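Local coordinates for rhamnosidase B (Bacillus sp., PDB 2OKX), which probably hydrolyses terminal alpha-L-rhamnose from glycosides and oligosaccharides, with inversion at the anomeric carbon, as a glycoside hydrolase of family 78, at residues Y219-D224 and L391-N396; N333-L337 and P386-Y392. One frame throughout, in Å; residues are numbered along the deposited sequence.

Contact 1: residues Y219-D224 and L391-N396; sequences YAAALD and LYTEEN
Ala222 and Thr393 form the hydrogen-bonded pair at the heart of an antiparallel pairing of 219-224 with 391-396. Ala222 N gives to Thr393 O at 2.9 Å, while the return bond from Thr393 N to Ala222 O is longer, 3.3 Å. Two residues on, past the non-hydrogen-bonded pair Leu223 and Tyr392, Asp224 N reaches Leu391 O at 3.0 Å. At the other end the pairing stops: Ala220 O meets the CA of Glu394 in a CA-H...O contact, and a water bridges Ala220 N to Glu394 O.

The polar side-chain link joins two tyrosines arriving from opposite directions. Tyr219 OH donates to Tyr392 OH across 2.6 Å, each hydroxyl lying at the edge of the other ring, and Tyr392 OH in turn donates to Glu394 OE2, on the anti side of the carboxylate. This chain of two hydrogen bonds probably restrains both rings.

Apolar contacts fill in beside it. With CG of Tyr392 anti to its backbone N (chi1 175°), the ring runs alongside Leu223, whose CD2 lies 3.7 Å from Tyr392 CD1, and Ala221 CB touches CE1.

Strand 392-393 is thereby the outermost of a five-stranded antiparallel sheet; strand 314-320 flanks 219-223 on its other side. Asp224, salt-bridged to Arg20, and Asn396, whose ND2 bonds His315, N-cap helices 225-229 and 397-402.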
loop_
_atom_site.group_PDB
_atom_site.type_symbol
_atom_site.label_atom_id
_atom_site.label_comp_id
_atom_site.label_asym_id
_atom_site.label_seq_id
_atom_site.Cartn_x
_atom_site.Cartn_y
_atom_site.Cartn_z
ATOM N N TYR A 219 -18.038 19.631 -15.383
ATOM C CA TYR A 219 -16.883 20.102 -14.627
ATOM C C TYR A 219 -16.494 19.071 -13.560
ATOM O O TYR A 219 -17.333 18.642 -12.779
ATOM C CB TYR A 219 -17.226 21.445 -13.954
ATOM C CG TYR A 219 -16.152 21.990 -13.039
ATOM C CD1 TYR A 219 -14.969 22.524 -13.555
ATOM C CD2 TYR A 219 -16.300 21.940 -11.654
ATOM C CE1 TYR A 219 -13.962 22.986 -12.713
ATOM C CE2 TYR A 219 -15.299 22.400 -10.805
ATOM C CZ TYR A 219 -14.133 22.917 -11.341
ATOM O OH TYR A 219 -13.131 23.344 -10.509
ATOM N N ALA A 220 -15.227 18.667 -13.548
ATOM C CA ALA A 220 -14.724 17.710 -12.557
ATOM C C ALA A 220 -13.275 18.070 -12.278
ATOM O O ALA A 220 -12.447 18.093 -13.187
ATOM C CB ALA A 220 -14.822 16.280 -13.089
ATOM N N ALA A 221 -12.963 18.355 -11.019
ATOM C CA ALA A 221 -11.611 18.748 -10.671
ATOM C C ALA A 221 -11.070 18.038 -9.443
ATOM O O ALA A 221 -11.816 17.689 -8.527
ATOM C CB ALA A 221 -11.557 20.266 -10.460
ATOM N N ALA A 222 -9.758 17.827 -9.447
ATOM C CA ALA A 222 -9.069 17.189 -8.338
ATOM C C ALA A 222 -8.216 18.281 -7.699
ATOM O O ALA A 222 -7.396 18.920 -8.372
ATOM C CB ALA A 222 -8.193 16.040 -8.847
ATOM N N LEU A 223 -8.422 18.501 -6.404
ATOM C CA LEU A 223 -7.697 19.533 -5.674
ATOM C C LEU A 223 -6.851 18.979 -4.542
ATOM O O LEU A 223 -7.302 18.121 -3.788
ATOM C CB LEU A 223 -8.678 20.545 -5.069
ATOM C CG LEU A 223 -10.120 20.651 -5.576
ATOM C CD1 LEU A 223 -10.849 21.711 -4.754
ATOM C CD2 LEU A 223 -10.152 21.002 -7.047
ATOM N N ASP A 224 -5.623 19.471 -4.420
ATOM C CA ASP A 224 -4.758 19.044 -3.332
ATOM C C ASP A 224 -4.891 20.133 -2.269
ATOM O O ASP A 224 -4.069 21.050 -2.178
ATOM C CB ASP A 224 -3.312 18.919 -3.802
ATOM C CG ASP A 224 -2.420 18.265 -2.765
ATOM O OD1 ASP A 224 -1.354 17.736 -3.145
ATOM O OD2 ASP A 224 -2.781 18.285 -1.570
ATOM N N LEU A 391 -1.529 22.389 -7.995
ATOM C CA LEU A 391 -2.318 21.587 -7.063
ATOM C C LEU A 391 -3.752 21.460 -7.554
ATOM O O LEU A 391 -4.628 21.011 -6.820
ATOM C CB LEU A 391 -2.325 22.250 -5.677
ATOM C CG LEU A 391 -0.972 22.625 -5.062
ATOM C CD1 LEU A 391 -1.189 23.250 -3.687
ATOM C CD2 LEU A 391 -0.092 21.391 -4.956
ATOM N N TYR A 392 -3.982 21.839 -8.804
ATOM C CA TYR A 392 -5.324 21.821 -9.372
ATOM C C TYR A 392 -5.376 21.281 -10.797
ATOM O O TYR A 392 -4.503 21.581 -11.613
ATOM C CB TYR A 392 -5.873 23.250 -9.364
ATOM C CG TYR A 392 -7.217 23.422 -10.025
ATOM C CD1 TYR A 392 -8.395 23.277 -9.297
ATOM C CD2 TYR A 392 -7.314 23.742 -11.382
ATOM C CE1 TYR A 392 -9.636 23.450 -9.897
ATOM C CE2 TYR A 392 -8.554 23.914 -11.994
ATOM C CZ TYR A 392 -9.708 23.768 -11.245
ATOM O OH TYR A 392 -10.937 23.950 -11.831
ATOM N N THR A 393 -6.405 20.491 -11.095
ATOM C CA THR A 393 -6.580 19.957 -12.443
ATOM C C THR A 393 -8.029 19.596 -12.750
ATOM O O THR A 393 -8.753 19.093 -11.892
ATOM C CB THR A 393 -5.702 18.705 -12.709
ATOM O OG1 THR A 393 -5.808 18.346 -14.096
ATOM C CG2 THR A 393 -6.163 17.517 -11.852
ATOM N N GLU A 394 -8.445 19.873 -13.982
ATOM C CA GLU A 394 -9.796 19.566 -14.430
ATOM C C GLU A 394 -9.799 18.272 -15.250
ATOM O O GLU A 394 -10.810 17.888 -15.829
ATOM C CB GLU A 394 -10.360 20.740 -15.243
ATOM C CG GLU A 394 -10.889 21.864 -14.353
ATOM C CD GLU A 394 -11.137 23.168 -15.097
ATOM O OE1 GLU A 394 -11.551 23.124 -16.272
ATOM O OE2 GLU A 394 -10.929 24.240 -14.489
ATOM N N GLU A 395 -8.647 17.613 -15.297
ATOM C CA GLU A 395 -8.513 16.339 -16.003
ATOM C C GLU A 395 -8.582 15.337 -14.853
ATOM O O GLU A 395 -7.564 14.868 -14.354
ATOM C CB GLU A 395 -7.167 16.295 -16.723
ATOM C CG GLU A 395 -7.001 17.462 -17.703
ATOM C CD GLU A 395 -5.671 17.459 -18.418
ATOM O OE1 GLU A 395 -4.643 17.787 -17.781
ATOM O OE2 GLU A 395 -5.653 17.120 -19.621
ATOM N N ASN A 396 -9.811 15.037 -14.443
ATOM C CA ASN A 396 -10.082 14.179 -13.298
ATOM C C ASN A 396 -10.780 12.858 -13.621
ATOM O O ASN A 396 -12.012 12.770 -13.641
ATOM C CB ASN A 396 -10.906 15.000 -12.296
ATOM C CG ASN A 396 -11.259 14.231 -11.047
ATOM O OD1 ASN A 396 -10.718 13.154 -10.782
ATOM N ND2 ASN A 396 -12.170 14.790 -10.257
HETATM O O HOH W 1 -13.367 18.962 -15.897
HETATM O O HOH W 2 -4.745 17.963 -8.147
#

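Contact 2: residues N333-L337 and P386-Y392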
loop_
_atom_site.group_PDB
_atom_site.type_symbol
_atom_site.label_atom_id
_atom_site.label_comp_id
_atom_site.label_asym_id
_atom_site.label_seq_id
_atom_site.Cartn_x
_atom_site.Cartn_y
_atom_site.Cartn_z
ATOM N N ASN A 333 -5.505 33.586 -11.947
ATOM C CA ASN A 333 -4.238 32.885 -12.112
ATOM C C ASN A 333 -4.412 31.614 -12.938
ATOM O O ASN A 333 -3.479 30.825 -13.073
ATOM C CB ASN A 333 -3.616 32.543 -10.750
ATOM C CG ASN A 333 -4.366 31.445 -10.012
ATOM O OD1 ASN A 333 -3.878 30.921 -9.007
ATOM N ND2 ASN A 333 -5.553 31.099 -10.495
ATOM N N GLY A 334 -5.608 31.422 -13.489
ATOM C CA GLY A 334 -5.869 30.242 -14.297
ATOM C C GLY A 334 -6.831 29.244 -13.671
ATOM O O GLY A 334 -7.541 28.533 -14.381
ATOM N N VAL A 335 -6.850 29.184 -12.343
ATOM C CA VAL A 335 -7.733 28.271 -11.620
ATOM C C VAL A 335 -8.974 29.039 -11.171
ATOM O O VAL A 335 -8.869 30.026 -10.445
ATOM C CB VAL A 335 -7.017 27.684 -10.382
ATOM C CG1 VAL A 335 -7.948 26.754 -9.628
ATOM C CG2 VAL A 335 -5.759 26.952 -10.819
ATOM N N PRO A 336 -10.167 28.590 -11.594
ATOM C CA PRO A 336 -11.449 29.218 -11.262
ATOM C C PRO A 336 -11.917 29.086 -9.816
ATOM O O PRO A 336 -13.069 29.391 -9.503
ATOM C CB PRO A 336 -12.413 28.550 -12.234
ATOM C CG PRO A 336 -11.869 27.158 -12.308
ATOM C CD PRO A 336 -10.375 27.402 -12.443
ATOM N N LEU A 337 -11.030 28.633 -8.940
ATOM C CA LEU A 337 -11.370 28.477 -7.533
ATOM C C LEU A 337 -10.370 29.240 -6.686
ATOM O O LEU A 337 -9.256 29.526 -7.123
ATOM C CB LEU A 337 -11.326 26.997 -7.115
ATOM C CG LEU A 337 -12.178 25.973 -7.865
ATOM C CD1 LEU A 337 -11.906 24.583 -7.315
ATOM C CD2 LEU A 337 -13.639 26.317 -7.719
ATOM N N PRO A 386 -5.484 32.807 -4.058
ATOM C CA PRO A 386 -5.625 32.092 -5.327
ATOM C C PRO A 386 -5.210 30.638 -5.102
ATOM O O PRO A 386 -4.464 30.342 -4.167
ATOM C CB PRO A 386 -4.664 32.835 -6.247
ATOM C CG PRO A 386 -3.573 33.239 -5.311
ATOM C CD PRO A 386 -4.341 33.735 -4.102
ATOM N N PHE A 387 -5.697 29.739 -5.951
ATOM C CA PHE A 387 -5.376 28.318 -5.837
ATOM C C PHE A 387 -4.107 28.020 -6.627
ATOM O O PHE A 387 -4.052 28.290 -7.822
ATOM C CB PHE A 387 -6.528 27.487 -6.394
ATOM C CG PHE A 387 -6.677 26.143 -5.741
ATOM C CD1 PHE A 387 -7.716 25.907 -4.846
ATOM C CD2 PHE A 387 -5.765 25.126 -5.999
ATOM C CE1 PHE A 387 -7.847 24.670 -4.211
ATOM C CE2 PHE A 387 -5.884 23.885 -5.370
ATOM C CZ PHE A 387 -6.928 23.658 -4.473
ATOM N N GLU A 388 -3.086 27.473 -5.969
ATOM C CA GLU A 388 -1.840 27.159 -6.664
ATOM C C GLU A 388 -2.133 26.208 -7.829
ATOM O O GLU A 388 -2.617 25.096 -7.630
ATOM C CB GLU A 388 -0.822 26.526 -5.708
ATOM C CG GLU A 388 0.556 26.348 -6.345
ATOM C CD GLU A 388 1.589 25.733 -5.412
ATOM O OE1 GLU A 388 2.748 25.547 -5.850
ATOM O OE2 GLU A 388 1.252 25.432 -4.248
ATOM N N PRO A 389 -1.842 26.644 -9.065
ATOM C CA PRO A 389 -2.062 25.873 -10.295
ATOM C C PRO A 389 -1.614 24.410 -10.288
ATOM O O PRO A 389 -2.348 23.537 -10.742
ATOM C CB PRO A 389 -1.320 26.692 -11.344
ATOM C CG PRO A 389 -1.521 28.095 -10.855
ATOM C CD PRO A 389 -1.239 27.953 -9.376
ATOM N N SER A 390 -0.415 24.143 -9.782
ATOM C CA SER A 390 0.110 22.782 -9.756
ATOM C C SER A 390 -0.667 21.831 -8.838
ATOM O O SER A 390 -0.493 20.612 -8.906
ATOM C CB SER A 390 1.589 22.796 -9.360
ATOM O OG SER A 390 1.771 23.303 -8.050
ATOM N N LEU A 391 -1.529 22.389 -7.995
ATOM C CA LEU A 391 -2.318 21.587 -7.063
ATOM C C LEU A 391 -3.752 21.460 -7.554
ATOM O O LEU A 391 -4.628 21.011 -6.820
ATOM C CB LEU A 391 -2.325 22.250 -5.677
ATOM C CG LEU A 391 -0.972 22.625 -5.062
ATOM C CD1 LEU A 391 -1.189 23.250 -3.687
ATOM C CD2 LEU A 391 -0.092 21.391 -4.956
ATOM N N TYR A 392 -3.982 21.839 -8.804
ATOM C CA TYR A 392 -5.324 21.821 -9.372
ATOM C C TYR A 392 -5.376 21.281 -10.797
ATOM O O TYR A 392 -4.503 21.581 -11.613
ATOM C CB TYR A 392 -5.873 23.250 -9.364
ATOM C CG TYR A 392 -7.217 23.422 -10.025
ATOM C CD1 TYR A 392 -8.395 23.277 -9.297
ATOM C CD2 TYR A 392 -7.314 23.742 -11.382
ATOM C CE1 TYR A 392 -9.636 23.450 -9.897
ATOM C CE2 TYR A 392 -8.554 23.914 -11.994
ATOM C CZ TYR A 392 -9.708 23.768 -11.245
ATOM O OH TYR A 392 -10.937 23.950 -11.831
HETATM O O HOH W 3 -6.975 30.570 -8.116
#
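Val335 plants a methyl squarely over the ring of Tyr392, joining two loops of the D2 region of this rhamnosidase, a region that sequence places with the galactose-binding-like beta domains. The loop 333-337 leads into strand 338-340. The second segment, 386-392, connects strand 384-386 to strand 392-393 through a short 3-10 turn at Pro389 and Ser390. No clear direct hydrogen bond crosses between them.

The tight part is a CH-pi contact: Val335 CG1 stands 3.4 Å from the ring centroid of Tyr392, only 9° off the normal. That branch is anti to the backbone N (chi1 179°), which leaves CG2 beside the N and close to the CD2 side of the same ring. CG1 also reaches the CB of Phe387 at 3.6 Å, so the same methyl touches both the tyrosine face and the root of the phenylalanine side chain. Leu337 comes in across the tyrosine, its CD1 being 3.6 Å from Tyr392 CE1, while Pro336 crosses at the phenol end, its CG 3.4 Å from Tyr392 OH. From here Phe387 leads its ring away from 333-337, toward Leu223 and Leu225.

The other end is looser. Pro386 and Pro389 are exposed and meet 333-337 at its margin: Pro389 CG lies 4.4 Å from Val335 CG2, and Asn333 sits by Pro386 CB. Between the two parts a water bridges the backbones of buried residues: it accepts from Phe387 N at 2.6 Å and donates to Leu337 O at 2.7 Å.

Of the segments concerned, strand 219-223 comes first along the chain, after many earlier strands; the chain then runs through most of the D2 region, including strand 314-320, before reaching 333-337. Helix 362-370 and strand 384-386 follow, and contact 2 closes this smaller loop when 386-392 returns to 333-337. Directly afterwards 391-396 pairs with 219-224, so contact 1 closes the larger loop and encloses the smaller one. Leu391 and Tyr392 belong to both. The two also meet through side chains: Leu223 CB packs on Phe387 CZ at 3.6 Å, and Leu337 CD1 touches both Tyr219 and Leu223. Together they tie the edge of the five-stranded sheet to the loops that flank strands 338-340 and 384-386.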